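Local coordinates for PDZ domain protein (Parabacteroides distasonis, PDB 4L8N) that is of unknown function but binds magnesium and combines PDZ domains near both ends of the chain with a DUF4136 domain, at residues 127-135 / 259-267; 240-248 / 274-285. All coordinates share one frame; numbering follows the deposited sequence.

Contact 1. Residues 127-135 / 259-267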
loop_
_atom_site.group_PDB
_atom_site.type_symbol
_atom_site.label_atom_id
_atom_site.label_comp_id
_atom_site.label_asym_id
_atom_site.label_seq_id
_atom_site.Cartn_x
_atom_site.Cartn_y
_atom_site.Cartn_z
ATOM N N PHE A 127 -2.482 -17.250 3.999
ATOM C CA PHE A 127 -2.806 -15.872 4.361
ATOM C C PHE A 127 -1.779 -14.913 3.732
ATOM O O PHE A 127 -0.666 -15.324 3.383
ATOM C CB PHE A 127 -2.900 -15.683 5.867
ATOM C CG PHE A 127 -1.653 -15.964 6.661
ATOM C CD1 PHE A 127 -1.366 -17.253 7.107
ATOM C CD2 PHE A 127 -0.824 -14.923 7.072
ATOM C CE1 PHE A 127 -0.232 -17.502 7.886
ATOM C CE2 PHE A 127 0.305 -15.174 7.860
ATOM C CZ PHE A 127 0.594 -16.462 8.260
ATOM N N VAL A 128 -2.192 -13.654 3.530
ATOM C CA VAL A 128 -1.374 -12.626 2.904
ATOM C C VAL A 128 -1.242 -11.471 3.892
ATOM O O VAL A 128 -2.235 -11.103 4.536
ATOM C CB VAL A 128 -1.926 -12.175 1.519
ATOM C CG1 VAL A 128 -0.913 -11.305 0.803
ATOM C CG2 VAL A 128 -2.277 -13.371 0.639
ATOM N N CYS A 129 -0.004 -10.922 4.037
ATOM C CA CYS A 129 0.267 -9.807 4.959
ATOM C C CYS A 129 0.567 -8.517 4.214
ATOM O O CYS A 129 1.241 -8.524 3.170
ATOM C CB CYS A 129 1.393 -10.156 5.919
ATOM S SG CYS A 129 0.976 -11.465 7.090
ATOM N N PRO A 130 0.091 -7.377 4.760
ATOM C CA PRO A 130 0.321 -6.095 4.076
ATOM C C PRO A 130 1.669 -5.542 4.490
ATOM O O PRO A 130 1.770 -4.554 5.224
ATOM C CB PRO A 130 -0.872 -5.243 4.530
ATOM C CG PRO A 130 -1.195 -5.765 5.888
ATOM C CD PRO A 130 -0.679 -7.181 6.009
ATOM N N PHE A 131 2.717 -6.243 4.058
ATOM C CA PHE A 131 4.083 -5.846 4.361
ATOM C C PHE A 131 4.737 -5.251 3.132
ATOM O O PHE A 131 4.754 -5.898 2.085
ATOM C CB PHE A 131 4.926 -7.055 4.856
ATOM C CG PHE A 131 4.479 -7.786 6.105
ATOM C CD1 PHE A 131 3.669 -7.157 7.053
ATOM C CD2 PHE A 131 4.907 -9.091 6.359
ATOM C CE1 PHE A 131 3.266 -7.830 8.214
ATOM C CE2 PHE A 131 4.514 -9.757 7.524
ATOM C CZ PHE A 131 3.692 -9.126 8.443
ATOM N N LYS A 132 5.293 -4.049 3.252
ATOM C CA LYS A 132 6.083 -3.465 2.181
ATOM C C LYS A 132 7.548 -3.719 2.587
ATOM O O LYS A 132 7.992 -3.236 3.641
ATOM C CB LYS A 132 5.749 -1.966 1.943
ATOM C CG LYS A 132 6.687 -1.224 0.971
ATOM C CD LYS A 132 6.384 -1.522 -0.509
ATOM C CE LYS A 132 7.506 -1.055 -1.413
ATOM N NZ LYS A 132 8.627 -2.041 -1.524
ATOM N N THR A 133 8.263 -4.544 1.791
ATOM C CA THR A 133 9.662 -4.909 2.067
ATOM C C THR A 133 10.496 -4.341 0.957
ATOM O O THR A 133 10.299 -4.678 -0.215
ATOM C CB THR A 133 9.836 -6.443 2.271
ATOM O OG1 THR A 133 8.791 -6.870 3.135
ATOM C CG2 THR A 133 11.153 -6.799 2.943
ATOM N N THR A 134 11.403 -3.430 1.343
ATOM C CA THR A 134 12.282 -2.661 0.467
ATOM C C THR A 134 13.717 -2.863 0.871
ATOM O O THR A 134 14.051 -2.765 2.051
ATOM C CB THR A 134 11.928 -1.175 0.545
ATOM O OG1 THR A 134 10.508 -1.003 0.594
ATOM C CG2 THR A 134 12.533 -0.372 -0.598
ATOM N N VAL A 135 14.562 -3.140 -0.112
ATOM C CA VAL A 135 15.981 -3.343 0.104
ATOM C C VAL A 135 16.771 -2.345 -0.744
ATOM O O VAL A 135 16.232 -1.792 -1.714
ATOM C CB VAL A 135 16.445 -4.814 -0.140
ATOM C CG1 VAL A 135 15.619 -5.791 0.695
ATOM C CG2 VAL A 135 16.400 -5.192 -1.620
ATOM N N LEU A 259 19.712 -1.014 4.463
ATOM C CA LEU A 259 19.907 -2.273 3.739
ATOM C C LEU A 259 18.582 -2.942 3.441
ATOM O O LEU A 259 18.354 -3.420 2.330
ATOM C CB LEU A 259 20.794 -3.248 4.537
ATOM C CG LEU A 259 22.200 -2.793 4.920
ATOM C CD1 LEU A 259 22.806 -3.771 5.860
ATOM C CD2 LEU A 259 23.116 -2.711 3.707
ATOM N N TRP A 260 17.718 -2.969 4.441
ATOM C CA TRP A 260 16.441 -3.657 4.411
ATOM C C TRP A 260 15.473 -2.944 5.344
ATOM O O TRP A 260 15.853 -2.536 6.467
ATOM C CB TRP A 260 16.685 -5.115 4.883
ATOM C CG TRP A 260 15.507 -6.051 4.835
ATOM C CD1 TRP A 260 15.230 -6.954 3.852
ATOM C CD2 TRP A 260 14.585 -6.319 5.898
ATOM N NE1 TRP A 260 14.153 -7.725 4.207
ATOM C CE2 TRP A 260 13.724 -7.348 5.454
ATOM C CE3 TRP A 260 14.384 -5.775 7.179
ATOM C CZ2 TRP A 260 12.707 -7.866 6.254
ATOM C CZ3 TRP A 260 13.332 -6.246 7.943
ATOM C CH2 TRP A 260 12.542 -7.316 7.500
ATOM N N GLU A 261 14.226 -2.785 4.866
ATOM C CA GLU A 261 13.147 -2.131 5.588
ATOM C C GLU A 261 11.860 -2.859 5.288
ATOM O O GLU A 261 11.593 -3.195 4.134
ATOM C CB GLU A 261 13.058 -0.629 5.204
ATOM C CG GLU A 261 12.141 0.213 6.096
ATOM C CD GLU A 261 12.108 1.714 5.843
ATOM O OE1 GLU A 261 13.178 2.354 5.916
ATOM O OE2 GLU A 261 11.002 2.265 5.642
ATOM N N CYS A 262 11.099 -3.163 6.340
ATOM C CA CYS A 262 9.804 -3.815 6.245
ATOM C C CYS A 262 8.797 -3.003 7.024
ATOM O O CYS A 262 9.011 -2.698 8.207
ATOM C CB CYS A 262 9.844 -5.265 6.713
ATOM S SG CYS A 262 8.347 -6.206 6.301
ATOM N N GLU A 263 7.744 -2.568 6.312
ATOM C CA GLU A 263 6.683 -1.721 6.842
ATOM C C GLU A 263 5.336 -2.393 6.668
ATOM O O GLU A 263 4.962 -2.787 5.571
ATOM C CB GLU A 263 6.694 -0.348 6.138
ATOM C CG GLU A 263 5.961 0.759 6.872
ATOM C CD GLU A 263 5.837 2.054 6.098
ATOM O OE1 GLU A 263 6.869 2.726 5.869
ATOM O OE2 GLU A 263 4.693 2.419 5.752
ATOM N N ALA A 264 4.635 -2.548 7.767
ATOM C CA ALA A 264 3.279 -3.090 7.801
ATOM C C ALA A 264 2.298 -1.934 7.975
ATOM O O ALA A 264 2.479 -1.083 8.871
ATOM C CB ALA A 264 3.132 -4.094 8.935
ATOM N N ASN A 265 1.307 -1.874 7.075
ATOM C CA ASN A 265 0.245 -0.876 7.104
ATOM C C ASN A 265 -1.082 -1.606 7.138
ATOM O O ASN A 265 -1.480 -2.267 6.170
ATOM C CB ASN A 265 0.350 0.106 5.950
ATOM C CG ASN A 265 1.537 1.025 6.105
ATOM O OD1 ASN A 265 1.536 1.946 6.941
ATOM N ND2 ASN A 265 2.575 0.785 5.298
ATOM N N GLU A 266 -1.727 -1.534 8.304
ATOM C CA GLU A 266 -2.951 -2.261 8.616
ATOM C C GLU A 266 -4.182 -1.347 8.729
ATOM O O GLU A 266 -4.107 -0.298 9.367
ATOM C CB GLU A 266 -2.713 -3.004 9.946
ATOM C CG GLU A 266 -3.347 -4.371 10.021
ATOM C CD GLU A 266 -2.744 -5.434 9.130
ATOM O OE1 GLU A 266 -1.623 -5.896 9.437
ATOM O OE2 GLU A 266 -3.428 -5.857 8.167
ATOM N N LEU A 267 -5.304 -1.739 8.088
ATOM C CA LEU A 267 -6.585 -0.992 8.176
ATOM C C LEU A 267 -7.436 -1.634 9.269
ATOM O O LEU A 267 -7.877 -2.781 9.129
ATOM C CB LEU A 267 -7.356 -0.930 6.842
ATOM C CG LEU A 267 -6.761 -0.094 5.709
ATOM C CD1 LEU A 267 -7.732 -0.015 4.554
ATOM C CD2 LEU A 267 -6.429 1.309 6.155
#
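Val-135 and Thr-133 each press a methyl group on the indole of Trp-260. Val-135 CG1 lies 3.4 Å from Trp-260 CD1, and Thr-133 CG2 is likewise 3.4 Å from Trp-260 NE1, the methyls approaching at a slant. With its CG anti to the backbone N (chi1 -176°), Trp-260 sets the indole against both of them, and its NE1 bonds to Thr-292 OG1. Replacing Trp-260 by alanine is likely to open a gap beside the two methyls and leave Thr-292 without its indole partner. The close packing continues along this face to Phe-131, whose CD1 sits 3.6 Å from Ala-264 CB and whose ring is approached obliquely by Cys-262 SG, 4.9 Å from the centroid; helix 274-285 packs on Phe-131 and Ala-264. Strands 131-135 and 259-267 form an antiparallel ladder within a mixed sheet, with two hydrogen-bonded pairs, Lys-132 with Glu-263 and Thr-134 with Glu-261. The ladder is prolonged by Asn-265 N, which donates to Pro-130 O; Pro-130 is the centre of an inverse gamma turn that interrupts the longer strand. The other face is looser and more polar. Lys-132, bent at chi2, takes its end away from the neighbouring strand and bonds through NZ to Thr-134 OG1 (3.0 Å), while Glu-261 reaches out to a salt bridge with Arg-247. Asn-265 ND2 donates to Glu-263 OE2 at 2.7 Å. Beside the turn, Glu-266 OE2 comes to 3.2 Å from Pro-130 CG and is salt-bridged to Arg-215 of the second subunit; Glu-266 OE1 bonds to Tyr-277 OH.

Contact 2. Residues 240-248 / 274-285; sequences YLLQFGIRI and LDEYARVHVPLM
The Tyr-277 ring has Leu-242 CD2 over the middle of one face, 3.6 Å from the centroid in a CH-pi contact only 7° off the normal; the imidazole of His-281 covers the opposite face, with ND1 above the centre. The second ring, Phe-244, carries the Ala-278 CA and, off-centre, its CB over one face, whereas its edge is met by Val-282 CG2, 3.6 Å from Phe-244 CZ, and by selenomethionine Met-285, whose SE is 3.6 Å from Phe-244 CD2 in a Met-aromatic contact. Phe-244 holds CG anti to the backbone N (chi1 177°), which sends the ring between Ala-278, Val-282 and Met-285. At the ends of the contact, Leu-274 CD2 reaches Leu-242 CG (3.7 Å), the two leucines running past each other in opposite directions, and Met-285 CE meets Ile-246 CD1 at 3.8 Å. Helix 274-285 lies across strand 240-248 at 50°, a helix packed on a sheet face, with Leu-242, Phe-244 and Ile-246, every second residue, pointing toward it. His-281 ND1 donates to Tyr-277 O (2.8 Å), an oxygen that also accepts from His-281 N, which helps to hold the imidazole against the phenol. His-281 NE2 is bonded to Arg-215 of the second subunit. Strand and helix meet through carbon, selenium and ring surfaces, while His-281 is satisfied within the helix and by the partner subunit, consistent with a neutral imidazole protonated on ND1.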
loop_
_atom_site.group_PDB
_atom_site.type_symbol
_atom_site.label_atom_id
_atom_site.label_comp_id
_atom_site.label_asym_id
_atom_site.label_seq_id
_atom_site.Cartn_x
_atom_site.Cartn_y
_atom_site.Cartn_z
ATOM N N TYR A 240 -9.514 3.087 12.475
ATOM C CA TYR A 240 -8.126 3.237 12.912
ATOM C C TYR A 240 -7.088 2.826 11.850
ATOM O O TYR A 240 -7.338 1.977 10.985
ATOM C CB TYR A 240 -7.888 2.384 14.171
ATOM C CG TYR A 240 -8.726 2.775 15.365
ATOM C CD1 TYR A 240 -8.304 3.772 16.241
ATOM C CD2 TYR A 240 -9.931 2.131 15.639
ATOM C CE1 TYR A 240 -9.069 4.129 17.356
ATOM C CE2 TYR A 240 -10.692 2.461 16.760
ATOM C CZ TYR A 240 -10.254 3.457 17.620
ATOM O OH TYR A 240 -10.993 3.773 18.735
ATOM N N LEU A 241 -5.896 3.413 11.973
ATOM C CA LEU A 241 -4.749 3.123 11.109
ATOM C C LEU A 241 -3.577 2.670 11.960
ATOM O O LEU A 241 -3.299 3.259 13.020
ATOM C CB LEU A 241 -4.346 4.337 10.237
ATOM C CG LEU A 241 -5.445 4.953 9.375
ATOM C CD1 LEU A 241 -5.048 6.337 8.885
ATOM C CD2 LEU A 241 -5.882 4.026 8.244
ATOM N N LEU A 242 -2.920 1.602 11.505
ATOM C CA LEU A 242 -1.766 1.039 12.189
ATOM C C LEU A 242 -0.576 0.960 11.241
ATOM O O LEU A 242 -0.667 0.408 10.128
ATOM C CB LEU A 242 -2.064 -0.356 12.798
ATOM C CG LEU A 242 -1.039 -0.899 13.825
ATOM C CD1 LEU A 242 -1.735 -1.703 14.931
ATOM C CD2 LEU A 242 0.044 -1.773 13.153
ATOM N N GLN A 243 0.555 1.465 11.734
ATOM C CA GLN A 243 1.818 1.370 11.038
ATOM C C GLN A 243 2.847 0.729 11.967
ATOM O O GLN A 243 2.906 1.047 13.158
ATOM C CB GLN A 243 2.303 2.741 10.532
ATOM C CG GLN A 243 3.576 2.628 9.684
ATOM C CD GLN A 243 4.214 3.950 9.365
ATOM O OE1 GLN A 243 4.123 4.439 8.240
ATOM N NE2 GLN A 243 4.917 4.529 10.332
ATOM N N PHE A 244 3.639 -0.186 11.421
ATOM C CA PHE A 244 4.712 -0.838 12.160
ATOM C C PHE A 244 5.820 -1.192 11.171
ATOM O O PHE A 244 5.572 -1.832 10.148
ATOM C CB PHE A 244 4.222 -2.064 12.974
ATOM C CG PHE A 244 5.337 -2.782 13.693
ATOM C CD1 PHE A 244 6.027 -2.169 14.733
ATOM C CD2 PHE A 244 5.718 -4.060 13.315
ATOM C CE1 PHE A 244 7.101 -2.813 15.358
ATOM C CE2 PHE A 244 6.782 -4.711 13.957
ATOM C CZ PHE A 244 7.475 -4.073 14.962
ATOM N N GLY A 245 7.017 -0.714 11.458
ATOM C CA GLY A 245 8.170 -0.944 10.601
ATOM C C GLY A 245 9.458 -1.299 11.310
ATOM O O GLY A 245 9.670 -0.925 12.470
ATOM N N ILE A 246 10.313 -2.059 10.599
ATOM C CA ILE A 246 11.661 -2.447 11.022
ATOM C C ILE A 246 12.621 -1.880 9.955
ATOM O O ILE A 246 12.397 -2.072 8.751
ATOM C CB ILE A 246 11.837 -3.988 11.254
ATOM C CG1 ILE A 246 10.790 -4.560 12.239
ATOM C CG2 ILE A 246 13.263 -4.345 11.705
ATOM C CD1 ILE A 246 10.665 -6.134 12.239
ATOM N N ARG A 247 13.664 -1.164 10.418
ATOM C CA ARG A 247 14.692 -0.566 9.571
ATOM C C ARG A 247 16.035 -1.164 9.952
ATOM O O ARG A 247 16.405 -1.111 11.129
ATOM C CB ARG A 247 14.693 0.968 9.726
ATOM C CG ARG A 247 15.159 1.733 8.487
ATOM C CD ARG A 247 15.037 3.245 8.661
ATOM N NE ARG A 247 13.968 3.828 7.842
ATOM C CZ ARG A 247 12.875 4.409 8.329
ATOM N NH1 ARG A 247 12.702 4.520 9.641
ATOM N NH2 ARG A 247 11.951 4.893 7.507
ATOM N N ILE A 248 16.756 -1.794 8.969
ATOM C CA ILE A 248 18.089 -2.396 9.236
ATOM C C ILE A 248 19.153 -1.496 8.561
ATOM O O ILE A 248 19.300 -1.516 7.331
ATOM C CB ILE A 248 18.220 -3.907 8.833
ATOM C CG1 ILE A 248 17.217 -4.803 9.603
ATOM C CG2 ILE A 248 19.691 -4.398 8.974
ATOM C CD1 ILE A 248 17.243 -6.321 9.247
ATOM N N LEU A 274 0.063 -1.979 19.829
ATOM C CA LEU A 274 1.235 -2.118 18.952
ATOM C C LEU A 274 2.203 -3.203 19.462
ATOM O O LEU A 274 2.861 -3.856 18.641
ATOM C CB LEU A 274 1.972 -0.780 18.747
ATOM C CG LEU A 274 1.396 0.150 17.652
ATOM C CD1 LEU A 274 1.903 1.552 17.809
ATOM C CD2 LEU A 274 1.732 -0.348 16.249
ATOM N N ASP A 275 2.255 -3.428 20.798
ATOM C CA ASP A 275 3.117 -4.466 21.378
ATOM C C ASP A 275 2.618 -5.847 20.950
ATOM O O ASP A 275 3.429 -6.669 20.500
ATOM C CB ASP A 275 3.255 -4.351 22.920
ATOM C CG ASP A 275 1.983 -4.164 23.744
ATOM O OD1 ASP A 275 0.934 -4.725 23.362
ATOM O OD2 ASP A 275 2.069 -3.550 24.831
ATOM N N GLU A 276 1.283 -6.066 21.011
ATOM C CA GLU A 276 0.636 -7.308 20.596
ATOM C C GLU A 276 0.846 -7.518 19.105
ATOM O O GLU A 276 1.221 -8.618 18.698
ATOM C CB GLU A 276 -0.857 -7.313 20.961
ATOM C CG GLU A 276 -1.094 -7.612 22.437
ATOM C CD GLU A 276 -2.514 -7.513 22.965
ATOM O OE1 GLU A 276 -3.471 -7.779 22.200
ATOM O OE2 GLU A 276 -2.665 -7.223 24.174
ATOM N N TYR A 277 0.697 -6.444 18.313
ATOM C CA TYR A 277 0.906 -6.450 16.869
ATOM C C TYR A 277 2.349 -6.899 16.541
ATOM O O TYR A 277 2.510 -7.804 15.722
ATOM C CB TYR A 277 0.587 -5.061 16.235
ATOM C CG TYR A 277 0.604 -5.144 14.723
ATOM C CD1 TYR A 277 -0.530 -5.524 14.016
ATOM C CD2 TYR A 277 1.789 -4.965 14.008
ATOM C CE1 TYR A 277 -0.493 -5.710 12.636
ATOM C CE2 TYR A 277 1.836 -5.155 12.627
ATOM C CZ TYR A 277 0.697 -5.554 11.951
ATOM O OH TYR A 277 0.734 -5.793 10.603
ATOM N N ALA A 278 3.378 -6.257 17.173
ATOM C CA ALA A 278 4.814 -6.565 16.996
ATOM C C ALA A 278 5.114 -8.047 17.334
ATOM O O ALA A 278 5.753 -8.735 16.529
ATOM C CB ALA A 278 5.685 -5.642 17.856
ATOM N N ARG A 279 4.601 -8.542 18.492
ATOM C CA ARG A 279 4.775 -9.928 18.937
ATOM C C ARG A 279 4.357 -10.935 17.865
ATOM O O ARG A 279 5.076 -11.909 17.658
ATOM C CB ARG A 279 3.974 -10.208 20.225
ATOM C CG ARG A 279 4.607 -9.655 21.474
ATOM C CD ARG A 279 4.052 -10.346 22.698
ATOM N NE ARG A 279 4.406 -9.632 23.930
ATOM C CZ ARG A 279 5.537 -9.811 24.609
ATOM N NH1 ARG A 279 6.447 -10.686 24.181
ATOM N NH2 ARG A 279 5.767 -9.122 25.717
ATOM N N VAL A 280 3.216 -10.687 17.180
ATOM C CA VAL A 280 2.666 -11.565 16.144
ATOM C C VAL A 280 3.424 -11.421 14.820
ATOM O O VAL A 280 3.792 -12.426 14.227
ATOM C CB VAL A 280 1.136 -11.318 15.949
ATOM C CG1 VAL A 280 0.544 -12.141 14.805
ATOM C CG2 VAL A 280 0.368 -11.589 17.231
ATOM N N HIS A 281 3.648 -10.186 14.358
ATOM C CA HIS A 281 4.177 -9.878 13.023
ATOM C C HIS A 281 5.683 -9.748 12.898
ATOM O O HIS A 281 6.172 -10.079 11.818
ATOM C CB HIS A 281 3.480 -8.651 12.470
ATOM C CG HIS A 281 2.009 -8.889 12.332
ATOM N ND1 HIS A 281 1.138 -8.653 13.387
ATOM C CD2 HIS A 281 1.304 -9.402 11.289
ATOM C CE1 HIS A 281 -0.072 -8.980 12.937
ATOM N NE2 HIS A 281 -0.026 -9.423 11.679
ATOM N N VAL A 282 6.438 -9.357 13.958
ATOM C CA VAL A 282 7.915 -9.337 13.863
ATOM C C VAL A 282 8.421 -10.706 13.271
ATOM O O VAL A 282 9.197 -10.667 12.300
ATOM C CB VAL A 282 8.638 -8.998 15.210
ATOM C CG1 VAL A 282 10.085 -9.508 15.234
ATOM C CG2 VAL A 282 8.589 -7.504 15.501
ATOM N N PRO A 283 7.980 -11.895 13.795
ATOM C CA PRO A 283 8.469 -13.172 13.217
ATOM C C PRO A 283 8.049 -13.399 11.751
ATOM O O PRO A 283 8.806 -14.000 10.994
ATOM C CB PRO A 283 7.864 -14.247 14.138
ATOM C CG PRO A 283 7.430 -13.533 15.367
ATOM C CD PRO A 283 7.080 -12.150 14.945
ATOM N N LEU A 284 6.866 -12.928 11.344
ATOM C CA LEU A 284 6.416 -13.064 9.949
ATOM C C LEU A 284 7.200 -12.100 9.028
ATOM O O LEU A 284 7.665 -12.511 7.964
ATOM C CB LEU A 284 4.900 -12.819 9.811
ATOM C CG LEU A 284 3.954 -13.747 10.554
ATOM C CD1 LEU A 284 2.555 -13.165 10.557
ATOM C CD2 LEU A 284 3.962 -15.179 9.966
HETATM N N MSE A 285 7.367 -10.831 9.462
HETATM C CA MSE A 285 8.126 -9.781 8.765
HETATM C C MSE A 285 9.595 -10.145 8.558
HETATM O O MSE A 285 10.134 -9.899 7.481
HETATM C CB MSE A 285 8.052 -8.475 9.562
HETATM C CG MSE A 285 6.711 -7.794 9.459
HETATM SE SE MSE A 285 6.490 -6.347 10.707
HETATM C CE MSE A 285 7.733 -5.188 9.946
#

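How the contacts relate
From the N terminus, of these elements strand 123-135 comes first, and contact 1 closes a long loop of 123 residues when 259-267 returns to pair with it. Strand 240-250 lies inside that loop, but its partner helix 274-285 follows strand 258-268, so contact 2 closes a shorter loop of 25 residues that crosses the first. Strand 258-268 lies between 123-135 and 240-250 in the sheet; the helix packs over one face of all three. Where the contacts touch there, Met-285 CE comes to 3.3 Å from Cys-262 O. Together they tie the sheet to its covering helix, and both also border the second subunit.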